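Local coordinates for long form salivary protein D7L (Phlebotomus duboscqi, PDB 6MT7), which binds and sequesters cysteinyl leukotrienes and a thromboxane A2 analogue from the host, inhibiting thromboxane-dependent platelet aggregation during blood feeding by female sand flies, at residues Y4-D9 against M69-S74; L63-I68 against G81-I86; R75-P80 against L112-Y117. All coordinates share one frame; numbering follows the deposited sequence.

In the fold
The three contacts lie on the same side of the chain's centre, in a mainly helical domain of the odorant-binding-protein (PBP/GOBP) family. Four of their six segments run without a break from L63 to I86. Helix 65-74 serves contact 2 with its first turn and contact 1 with its remainder; the loop that follows enters contact 3 and then returns to contact 2. Contacts 1 and 3 are about 8 Å apart between centres and touch directly, whereas contact 2 lies about 14 Å from contact 1 and 13 Å from contact 3. Together they tie helix 65-74 and its trailing loop to the N-terminal segment, to the short helix 83-86 and to helix 109-115, whose end borders the bound Triton fragment.

Contact 1 (Y4-D9 against M69-S74); sequences YPRNAD and MEQFNS
The side-chain amide of Q71 faces the backbone of R6 and pairs with it through both of its polar atoms. OE1 of Q71 accepts from R6 N at 2.9 Å, the donor lying in the carbonyl plane on a lone pair. NE2 of Q71 gives a hydrogen to R6 O at 3.0 Å, and this bond is almost straight (174°), with the oxygen practically in the amide plane. The side chain therefore satisfies one residue of the incoming loop much as a neighbouring strand would, and the two bonds together fix the rotation of the amide and keep it turned to R6. A bend at chi2 (81°) swings CD off the line of the chain. The second hydrogen of NE2 goes to A115 O, so the same group also reaches the end of helix 109-115. The guanidinium of R6 leads away, and its NH1 is bonded to R3 O.

This polar clasp is the buried half of the contact. On the exposed side, P5, which follows a cis peptide bond, rests on S74: its CB lies 3.3 Å from S74 OG, and its CG is 3.7 Å from S74 CB. At the other margin the extended chain of E70 passes at about a right angle to P5 and brings OE2 to 3.4 Å from Y4 O. These two acceptors do not bond; the carboxylate makes its salt bridge through OE1 with R67. The Y4 ring turns off toward G54, whose carbonyl oxygen takes its hydroxyl bond.

Beyond R6, N7 caps helix 8-21 by accepting from Q10 N. A glutamine side chain pairing with both backbone polar atoms of R6 thus holds the N-terminal segment, just ahead of this N-capped helix, against helix 65-74 of the odorant-binding-protein fold.

Contact 2 (L63-I68 against G81-I86); sequences LRVDRI and GGINTI
The carbonyl oxygen of I86 receives a hydrogen bond of 2.7 Å from the oxygen of a bridging water, which in turn accepts from L63 N at 2.9 Å. This bridge is the polar link between the two segments; the rest of the contact is aliphatic. The same carbonyl oxygen, I86 O, also has L63 CD1 against it at 3.5 Å, so the leucine methyl packs close beside the hydrated group. L63 and I86 pass each other at about a right angle.

I86 has the largest share of surface buried here and meets three residues, each with a different part of its side chain. Its CB lies near L63 CD1, its CG1 is 4.1 Å from V65 CG2, and its CD1 meets CD1 of I68 tip to tip at 4.0 Å. Chi1 of 77° sets I86 CG1 between the backbone N and the carbonyl carbon, from where the remainder of the chain runs on to I68. V65 divides its two methyls between neighbours: while CG2 serves I86, CG1 packs against I83 CG2 at 3.6 Å, the shortest of the carbon-carbon approaches across the contact.

Further cover comes from F104 of helix 94-106, which touches both I83 and I86, and from W50 of helix 40-52, which touches L63 and I68. R64, the centre of an inverse gamma turn spanned by a weak bond from V65 N to L63 O, holds the N-cap position of helix 65-74.

The I68 side chain comes within about 7 Å of the bound Triton fragment. Apart from the water bridge, the contact is hydrophobic packing of the short, weakly bonded helical turn at 83-86 on L63 and the first turn of helix 65-74, within the helical shell of an odorant-binding-protein domain.

Contact 3 (R75-P80 against L112-Y117); sequences RSVAIP and LRTAFY. With TRT (fragment of triton X-100), chain C.
R75 reaches across to T114 and Y117 and buries more surface than any other residue of this contact. Its NE and NH2 grip T114 O side-on, at 3.2 Å and 2.9 Å respectively. Both donors approach from the same face of the carbonyl plane and are tilted from it, by 26° for NE and 33° for NH2. The chain bends at chi2 and chi3, and the guanidinium lies flat on the Y117 ring in a cation-pi stack, with centres 4.2 Å apart and planes at 12°. Y117 CE1 sits over the middle of the guanidinium, while R75 NE is offset toward the ring's rim. Nearer the backbone, R75 CG rests 3.4 Å from A115 O.

V77 and T114 supply the apolar part. CG2 of V77 meets CG2 of T114 at 3.7 Å and also lies near the A115 methyl; the T114 hydroxyl turns back to N110 O within its own helix.

A Schellman motif ends helix 65-74, with S76 as its positive-phi C-prime residue and V77 N bonded back to F72 O. On the pocket side, L112 CD2 packs 3.6 Å from TRT C4, and F116 turns a ring face to TRT C3. An arginine at the Schellman end of one helix thus binds a carbonyl near the C terminus of helix 109-115, behind the ligand pocket of this odorant-binding-type fold.

Contact 1 (Y4-D9 against M69-S74)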
loop_
_atom_site.group_PDB
_atom_site.type_symbol
_atom_site.label_atom_id
_atom_site.label_comp_id
_atom_site.label_asym_id
_atom_site.label_seq_id
_atom_site.Cartn_x
_atom_site.Cartn_y
_atom_site.Cartn_z
ATOM N N TYR A 4 1.219 -7.275 -10.199
ATOM C CA TYR A 4 0.768 -8.406 -9.407
ATOM C C TYR A 4 1.665 -9.596 -9.714
ATOM O O TYR A 4 2.157 -9.731 -10.840
ATOM C CB TYR A 4 -0.706 -8.741 -9.709
ATOM C CG TYR A 4 -1.636 -7.554 -9.503
ATOM C CD1 TYR A 4 -2.150 -7.258 -8.238
ATOM C CD2 TYR A 4 -1.972 -6.712 -10.560
ATOM C CE1 TYR A 4 -2.982 -6.174 -8.040
ATOM C CE2 TYR A 4 -2.803 -5.622 -10.374
ATOM C CZ TYR A 4 -3.306 -5.356 -9.110
ATOM O OH TYR A 4 -4.130 -4.270 -8.923
ATOM N N PRO A 5 1.947 -10.441 -8.721
ATOM C CA PRO A 5 1.481 -10.338 -7.330
ATOM C C PRO A 5 2.174 -9.226 -6.548
ATOM O O PRO A 5 3.129 -8.615 -7.033
ATOM C CB PRO A 5 1.843 -11.701 -6.741
ATOM C CG PRO A 5 3.074 -12.112 -7.516
ATOM C CD PRO A 5 2.836 -11.599 -8.923
ATOM N N ARG A 6 1.678 -8.978 -5.342
ATOM C CA ARG A 6 2.266 -7.978 -4.460
ATOM C C ARG A 6 3.419 -8.592 -3.682
ATOM O O ARG A 6 3.335 -9.734 -3.223
ATOM C CB ARG A 6 1.206 -7.440 -3.497
ATOM C CG ARG A 6 -0.087 -6.992 -4.174
ATOM C CD ARG A 6 0.139 -5.908 -5.225
ATOM N NE ARG A 6 0.639 -4.664 -4.631
ATOM C CZ ARG A 6 1.303 -3.733 -5.311
ATOM N NH1 ARG A 6 1.565 -3.909 -6.607
ATOM N NH2 ARG A 6 1.709 -2.618 -4.697
ATOM N N ASN A 7 4.512 -7.837 -3.543
ATOM C CA ASN A 7 5.672 -8.379 -2.859
ATOM C C ASN A 7 5.603 -8.024 -1.373
ATOM O O ASN A 7 4.676 -7.355 -0.916
ATOM C CB ASN A 7 6.970 -7.916 -3.553
ATOM C CG ASN A 7 7.243 -6.428 -3.400
ATOM O OD1 ASN A 7 6.967 -5.834 -2.363
ATOM N ND2 ASN A 7 7.815 -5.822 -4.441
ATOM N N ALA A 8 6.592 -8.482 -0.596
ATOM C CA ALA A 8 6.508 -8.335 0.858
ATOM C C ALA A 8 6.671 -6.887 1.312
ATOM O O ALA A 8 6.203 -6.520 2.398
ATOM C CB ALA A 8 7.560 -9.211 1.540
ATOM N N ASP A 9 7.381 -6.070 0.537
ATOM C CA ASP A 9 7.448 -4.645 0.849
ATOM C C ASP A 9 6.120 -3.968 0.544
ATOM O O ASP A 9 5.667 -3.085 1.289
ATOM C CB ASP A 9 8.577 -3.994 0.047
ATOM C CG ASP A 9 8.629 -2.479 0.221
ATOM O OD1 ASP A 9 8.972 -2.038 1.331
ATOM O OD2 ASP A 9 8.331 -1.745 -0.749
HETATM N N MSE A 69 -6.728 -14.313 -6.353
HETATM C CA MSE A 69 -6.432 -15.690 -6.710
HETATM C C MSE A 69 -5.001 -15.811 -7.227
HETATM O O MSE A 69 -4.290 -16.773 -6.920
HETATM C CB MSE A 69 -7.448 -16.166 -7.746
HETATM C CG MSE A 69 -8.750 -16.482 -7.055
HETATM SE SE MSE A 69 -10.112 -17.140 -8.260
HETATM C CE MSE A 69 -10.119 -15.623 -9.445
ATOM N N GLU A 70 -4.576 -14.806 -7.998
ATOM C CA GLU A 70 -3.202 -14.779 -8.492
ATOM C C GLU A 70 -2.198 -14.715 -7.347
ATOM O O GLU A 70 -1.134 -15.348 -7.407
ATOM C CB GLU A 70 -3.012 -13.592 -9.430
ATOM C CG GLU A 70 -1.591 -13.442 -9.924
ATOM C CD GLU A 70 -1.432 -12.326 -10.946
ATOM O OE1 GLU A 70 -2.457 -11.711 -11.329
ATOM O OE2 GLU A 70 -0.275 -12.077 -11.363
ATOM N N GLN A 71 -2.519 -13.971 -6.286
ATOM C CA GLN A 71 -1.617 -13.940 -5.143
ATOM C C GLN A 71 -1.440 -15.335 -4.563
ATOM O O GLN A 71 -0.317 -15.766 -4.286
ATOM C CB GLN A 71 -2.126 -12.977 -4.068
ATOM C CG GLN A 71 -1.091 -12.728 -2.961
ATOM C CD GLN A 71 -0.048 -11.698 -3.386
ATOM O OE1 GLN A 71 -0.265 -10.941 -4.328
ATOM N NE2 GLN A 71 1.076 -11.667 -2.696
ATOM N N PHE A 72 -2.545 -16.059 -4.369
ATOM C CA PHE A 72 -2.443 -17.412 -3.836
ATOM C C PHE A 72 -1.645 -18.303 -4.776
ATOM O O PHE A 72 -0.726 -19.013 -4.353
ATOM C CB PHE A 72 -3.837 -17.994 -3.612
ATOM C CG PHE A 72 -4.490 -17.528 -2.353
ATOM C CD1 PHE A 72 -4.358 -18.256 -1.181
ATOM C CD2 PHE A 72 -5.256 -16.381 -2.342
ATOM C CE1 PHE A 72 -4.980 -17.835 -0.017
ATOM C CE2 PHE A 72 -5.869 -15.950 -1.177
ATOM C CZ PHE A 72 -5.732 -16.679 -0.019
ATOM N N ASN A 73 -1.975 -18.270 -6.067
ATOM C CA ASN A 73 -1.288 -19.143 -7.013
ATOM C C ASN A 73 0.204 -18.845 -7.065
ATOM O O ASN A 73 1.028 -19.768 -7.095
ATOM C CB ASN A 73 -1.910 -19.007 -8.404
ATOM C CG ASN A 73 -3.278 -19.655 -8.493
ATOM O OD1 ASN A 73 -3.574 -20.610 -7.774
ATOM N ND2 ASN A 73 -4.119 -19.139 -9.378
ATOM N N SER A 74 0.574 -17.564 -7.068
ATOM C CA SER A 74 1.985 -17.219 -7.199
ATOM C C SER A 74 2.780 -17.617 -5.959
ATOM O O SER A 74 3.983 -17.889 -6.053
ATOM C CB SER A 74 2.136 -15.726 -7.471
ATOM O OG SER A 74 1.783 -14.982 -6.316
#

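Contact 2 (L63-I68 against G81-I86)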
loop_
_atom_site.group_PDB
_atom_site.type_symbol
_atom_site.label_atom_id
_atom_site.label_comp_id
_atom_site.label_asym_id
_atom_site.label_seq_id
_atom_site.Cartn_x
_atom_site.Cartn_y
_atom_site.Cartn_z
ATOM N N LEU A 63 -13.998 -6.248 -5.216
ATOM C CA LEU A 63 -12.653 -6.770 -5.044
ATOM C C LEU A 63 -12.142 -7.372 -6.346
ATOM O O LEU A 63 -12.903 -7.931 -7.144
ATOM C CB LEU A 63 -12.626 -7.827 -3.946
ATOM C CG LEU A 63 -12.902 -7.252 -2.562
ATOM C CD1 LEU A 63 -13.010 -8.396 -1.605
ATOM C CD2 LEU A 63 -11.794 -6.286 -2.146
ATOM N N ARG A 64 -10.831 -7.238 -6.556
ATOM C CA ARG A 64 -10.134 -7.815 -7.707
ATOM C C ARG A 64 -9.868 -9.284 -7.405
ATOM O O ARG A 64 -8.754 -9.702 -7.080
ATOM C CB ARG A 64 -8.848 -7.053 -7.992
ATOM C CG ARG A 64 -9.072 -5.585 -8.342
ATOM C CD ARG A 64 -7.820 -4.986 -8.981
ATOM N NE ARG A 64 -7.980 -3.555 -9.231
ATOM C CZ ARG A 64 -8.586 -3.046 -10.297
ATOM N NH1 ARG A 64 -9.095 -3.856 -11.216
ATOM N NH2 ARG A 64 -8.688 -1.724 -10.443
ATOM N N VAL A 65 -10.936 -10.075 -7.510
ATOM C CA VAL A 65 -10.864 -11.495 -7.185
ATOM C C VAL A 65 -9.831 -12.199 -8.060
ATOM O O VAL A 65 -9.115 -13.093 -7.596
ATOM C CB VAL A 65 -12.267 -12.118 -7.306
ATOM C CG1 VAL A 65 -12.212 -13.633 -7.236
ATOM C CG2 VAL A 65 -13.148 -11.572 -6.186
ATOM N N ASP A 66 -9.712 -11.786 -9.331
ATOM C CA ASP A 66 -8.693 -12.386 -10.186
ATOM C C ASP A 66 -7.300 -12.199 -9.595
ATOM O O ASP A 66 -6.485 -13.129 -9.593
ATOM C CB ASP A 66 -8.770 -11.806 -11.605
ATOM C CG ASP A 66 -8.520 -10.298 -11.653
ATOM O OD1 ASP A 66 -9.073 -9.564 -10.810
ATOM O OD2 ASP A 66 -7.782 -9.848 -12.558
ATOM N N ARG A 67 -7.018 -11.010 -9.062
ATOM C CA ARG A 67 -5.683 -10.739 -8.543
ATOM C C ARG A 67 -5.473 -11.358 -7.169
ATOM O O ARG A 67 -4.331 -11.665 -6.799
ATOM C CB ARG A 67 -5.438 -9.225 -8.486
ATOM C CG ARG A 67 -5.509 -8.527 -9.866
ATOM C CD ARG A 67 -4.593 -9.186 -10.890
ATOM N NE ARG A 67 -4.533 -8.408 -12.127
ATOM C CZ ARG A 67 -3.630 -8.588 -13.085
ATOM N NH1 ARG A 67 -2.701 -9.522 -12.971
ATOM N NH2 ARG A 67 -3.663 -7.821 -14.171
ATOM N N ILE A 68 -6.548 -11.518 -6.396
ATOM C CA ILE A 68 -6.463 -12.232 -5.125
ATOM C C ILE A 68 -6.080 -13.686 -5.374
ATOM O O ILE A 68 -5.189 -14.236 -4.716
ATOM C CB ILE A 68 -7.793 -12.120 -4.355
ATOM C CG1 ILE A 68 -8.043 -10.677 -3.917
ATOM C CG2 ILE A 68 -7.791 -13.050 -3.137
ATOM C CD1 ILE A 68 -9.476 -10.413 -3.434
ATOM N N GLY A 81 -11.749 -21.692 0.106
ATOM C CA GLY A 81 -13.172 -21.709 -0.148
ATOM C C GLY A 81 -13.800 -20.363 0.155
ATOM O O GLY A 81 -13.172 -19.456 0.700
ATOM N N GLY A 82 -15.072 -20.231 -0.215
ATOM C CA GLY A 82 -15.813 -19.023 0.102
ATOM C C GLY A 82 -15.462 -17.814 -0.733
ATOM O O GLY A 82 -15.691 -16.682 -0.291
ATOM N N ILE A 83 -14.890 -18.017 -1.924
ATOM C CA ILE A 83 -14.567 -16.886 -2.792
ATOM C C ILE A 83 -15.840 -16.203 -3.280
ATOM O O ILE A 83 -15.845 -14.995 -3.537
ATOM C CB ILE A 83 -13.687 -17.356 -3.966
ATOM C CG1 ILE A 83 -12.380 -17.948 -3.449
ATOM C CG2 ILE A 83 -13.397 -16.209 -4.947
ATOM C CD1 ILE A 83 -11.579 -16.999 -2.646
ATOM N N ASN A 84 -16.940 -16.952 -3.405
ATOM C CA ASN A 84 -18.180 -16.350 -3.879
ATOM C C ASN A 84 -18.614 -15.197 -2.981
ATOM O O ASN A 84 -19.062 -14.158 -3.475
ATOM C CB ASN A 84 -19.278 -17.411 -3.974
ATOM C CG ASN A 84 -19.573 -18.065 -2.646
ATOM O OD1 ASN A 84 -18.672 -18.294 -1.837
ATOM N ND2 ASN A 84 -20.843 -18.377 -2.411
ATOM N N THR A 85 -18.443 -15.339 -1.662
ATOM C CA THR A 85 -18.891 -14.291 -0.746
ATOM C C THR A 85 -18.106 -13.000 -0.939
ATOM O O THR A 85 -18.658 -11.903 -0.801
ATOM C CB THR A 85 -18.764 -14.770 0.699
ATOM O OG1 THR A 85 -19.475 -16.000 0.851
ATOM C CG2 THR A 85 -19.327 -13.729 1.674
ATOM N N ILE A 86 -16.813 -13.105 -1.255
ATOM C CA ILE A 86 -16.022 -11.888 -1.425
ATOM C C ILE A 86 -16.190 -11.261 -2.799
ATOM O O ILE A 86 -15.738 -10.126 -3.004
ATOM C CB ILE A 86 -14.526 -12.144 -1.168
ATOM C CG1 ILE A 86 -13.870 -12.850 -2.358
ATOM C CG2 ILE A 86 -14.345 -12.965 0.096
ATOM C CD1 ILE A 86 -12.351 -12.909 -2.207
HETATM O O HOH W 1 -16.263 -7.729 -4.181
#

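Contact 3 (R75-P80 against L112-Y117)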
loop_
_atom_site.group_PDB
_atom_site.type_symbol
_atom_site.label_atom_id
_atom_site.label_comp_id
_atom_site.label_asym_id
_atom_site.label_seq_id
_atom_site.Cartn_x
_atom_site.Cartn_y
_atom_site.Cartn_z
ATOM N N ARG A 75 2.129 -17.675 -4.803
ATOM C CA ARG A 75 2.756 -18.063 -3.549
ATOM C C ARG A 75 2.609 -19.551 -3.243
ATOM O O ARG A 75 2.993 -19.985 -2.151
ATOM C CB ARG A 75 2.164 -17.243 -2.399
ATOM C CG ARG A 75 2.311 -15.732 -2.582
ATOM C CD ARG A 75 3.660 -15.234 -2.116
ATOM N NE ARG A 75 3.877 -15.568 -0.718
ATOM C CZ ARG A 75 4.849 -16.359 -0.274
ATOM N NH1 ARG A 75 5.722 -16.900 -1.119
ATOM N NH2 ARG A 75 4.948 -16.610 1.023
ATOM N N SER A 76 2.053 -20.335 -4.174
ATOM C CA SER A 76 1.828 -21.774 -3.990
ATOM C C SER A 76 0.971 -22.072 -2.760
ATOM O O SER A 76 1.258 -22.998 -1.997
ATOM C CB SER A 76 3.150 -22.549 -3.923
ATOM O OG SER A 76 3.996 -22.254 -5.026
ATOM N N VAL A 77 -0.088 -21.286 -2.565
ATOM C CA VAL A 77 -1.087 -21.521 -1.526
ATOM C C VAL A 77 -2.391 -21.910 -2.205
ATOM O O VAL A 77 -2.822 -21.251 -3.162
ATOM C CB VAL A 77 -1.298 -20.283 -0.632
ATOM C CG1 VAL A 77 -2.249 -20.615 0.510
ATOM C CG2 VAL A 77 0.028 -19.761 -0.090
ATOM N N ALA A 78 -3.033 -22.959 -1.693
ATOM C CA ALA A 78 -4.303 -23.410 -2.249
ATOM C C ALA A 78 -5.341 -22.300 -2.214
ATOM O O ALA A 78 -5.443 -21.546 -1.244
ATOM C CB ALA A 78 -4.816 -24.627 -1.474
ATOM N N ILE A 79 -6.125 -22.199 -3.281
ATOM C CA ILE A 79 -7.220 -21.235 -3.327
ATOM C C ILE A 79 -8.229 -21.572 -2.239
ATOM O O ILE A 79 -8.750 -22.695 -2.210
ATOM C CB ILE A 79 -7.898 -21.221 -4.706
ATOM C CG1 ILE A 79 -6.864 -20.946 -5.801
ATOM C CG2 ILE A 79 -9.023 -20.184 -4.726
ATOM C CD1 ILE A 79 -6.145 -19.643 -5.634
ATOM N N PRO A 80 -8.555 -20.646 -1.344
ATOM C CA PRO A 80 -9.477 -20.972 -0.253
ATOM C C PRO A 80 -10.922 -21.065 -0.728
ATOM O O PRO A 80 -11.290 -20.613 -1.815
ATOM C CB PRO A 80 -9.286 -19.817 0.732
ATOM C CG PRO A 80 -8.717 -18.709 -0.061
ATOM C CD PRO A 80 -8.002 -19.284 -1.238
ATOM N N LEU A 112 -3.753 -16.871 4.382
ATOM C CA LEU A 112 -3.689 -15.478 3.954
ATOM C C LEU A 112 -2.394 -14.821 4.415
ATOM O O LEU A 112 -1.779 -14.060 3.663
ATOM C CB LEU A 112 -4.901 -14.712 4.481
ATOM C CG LEU A 112 -6.187 -14.985 3.691
ATOM C CD1 LEU A 112 -7.383 -14.428 4.460
ATOM C CD2 LEU A 112 -6.089 -14.356 2.311
ATOM N N ARG A 113 -1.964 -15.104 5.650
ATOM C CA ARG A 113 -0.681 -14.575 6.098
ATOM C C ARG A 113 0.459 -15.106 5.235
ATOM O O ARG A 113 1.390 -14.363 4.892
ATOM C CB ARG A 113 -0.466 -14.906 7.579
ATOM C CG ARG A 113 -1.467 -14.179 8.472
ATOM C CD ARG A 113 -1.230 -14.466 9.953
ATOM N NE ARG A 113 0.088 -14.004 10.370
ATOM C CZ ARG A 113 0.582 -14.177 11.586
ATOM N NH1 ARG A 113 -0.143 -14.801 12.500
ATOM N NH2 ARG A 113 1.793 -13.722 11.888
ATOM N N THR A 114 0.385 -16.380 4.835
ATOM C CA THR A 114 1.405 -16.916 3.934
ATOM C C THR A 114 1.396 -16.176 2.598
ATOM O O THR A 114 2.441 -15.749 2.098
ATOM C CB THR A 114 1.186 -18.413 3.702
ATOM O OG1 THR A 114 1.264 -19.131 4.947
ATOM C CG2 THR A 114 2.244 -18.956 2.733
ATOM N N ALA A 115 0.215 -16.028 1.999
ATOM C CA ALA A 115 0.129 -15.435 0.668
ATOM C C ALA A 115 0.531 -13.966 0.661
ATOM O O ALA A 115 1.082 -13.481 -0.335
ATOM C CB ALA A 115 -1.283 -15.599 0.120
ATOM N N PHE A 116 0.303 -13.249 1.762
ATOM C CA PHE A 116 0.559 -11.818 1.803
ATOM C C PHE A 116 1.729 -11.460 2.707
ATOM O O PHE A 116 1.815 -10.317 3.171
ATOM C CB PHE A 116 -0.711 -11.071 2.217
ATOM C CG PHE A 116 -1.754 -11.058 1.135
ATOM C CD1 PHE A 116 -1.759 -10.060 0.169
ATOM C CD2 PHE A 116 -2.674 -12.092 1.035
ATOM C CE1 PHE A 116 -2.697 -10.068 -0.852
ATOM C CE2 PHE A 116 -3.613 -12.104 0.020
ATOM C CZ PHE A 116 -3.625 -11.093 -0.919
ATOM N N TYR A 117 2.632 -12.415 2.945
ATOM C CA TYR A 117 3.882 -12.182 3.678
ATOM C C TYR A 117 3.624 -11.628 5.074
ATOM O O TYR A 117 4.381 -10.792 5.572
ATOM C CB TYR A 117 4.815 -11.247 2.901
ATOM C CG TYR A 117 5.202 -11.762 1.528
ATOM C CD1 TYR A 117 6.184 -12.732 1.383
ATOM C CD2 TYR A 117 4.587 -11.278 0.388
ATOM C CE1 TYR A 117 6.540 -13.202 0.132
ATOM C CE2 TYR A 117 4.932 -11.740 -0.864
ATOM C CZ TYR A 117 5.917 -12.694 -0.987
ATOM O OH TYR A 117 6.253 -13.152 -2.242
HETATM C C25 TRT C . 4.457 -3.140 14.116
HETATM O O24 TRT C . 4.122 -3.826 12.913
HETATM C C23 TRT C . 2.820 -4.410 12.936
HETATM C C22 TRT C . 2.461 -4.764 11.498
HETATM O O21 TRT C . 1.265 -5.539 11.408
HETATM C C20 TRT C . 1.057 -5.880 10.042
HETATM C C19 TRT C . -0.102 -6.853 9.932
HETATM O O18 TRT C . -1.320 -6.118 9.847
HETATM C C17 TRT C . -2.271 -6.670 10.735
HETATM C C16 TRT C . -3.327 -7.440 9.969
HETATM O O15 TRT C . -4.313 -6.554 9.428
HETATM C C12 TRT C . -5.100 -6.987 8.376
HETATM C C13 TRT C . -5.343 -8.344 8.190
HETATM C C14 TRT C . -6.138 -8.783 7.124
HETATM C C11 TRT C . -5.651 -6.068 7.492
HETATM C C10 TRT C . -6.444 -6.503 6.434
HETATM C C9 TRT C . -6.692 -7.856 6.237
HETATM C C6 TRT C . -7.544 -8.284 5.078
HETATM C C8 TRT C . -8.919 -8.604 5.654
HETATM C C7 TRT C . -7.713 -7.120 4.108
HETATM C C5 TRT C . -6.978 -9.566 4.426
HETATM C C1 TRT C . -5.701 -9.583 3.555
HETATM C C2 TRT C . -4.537 -8.741 4.065
HETATM C C4 TRT C . -5.223 -11.028 3.494
HETATM C C3 TRT C . -5.953 -9.182 2.108
#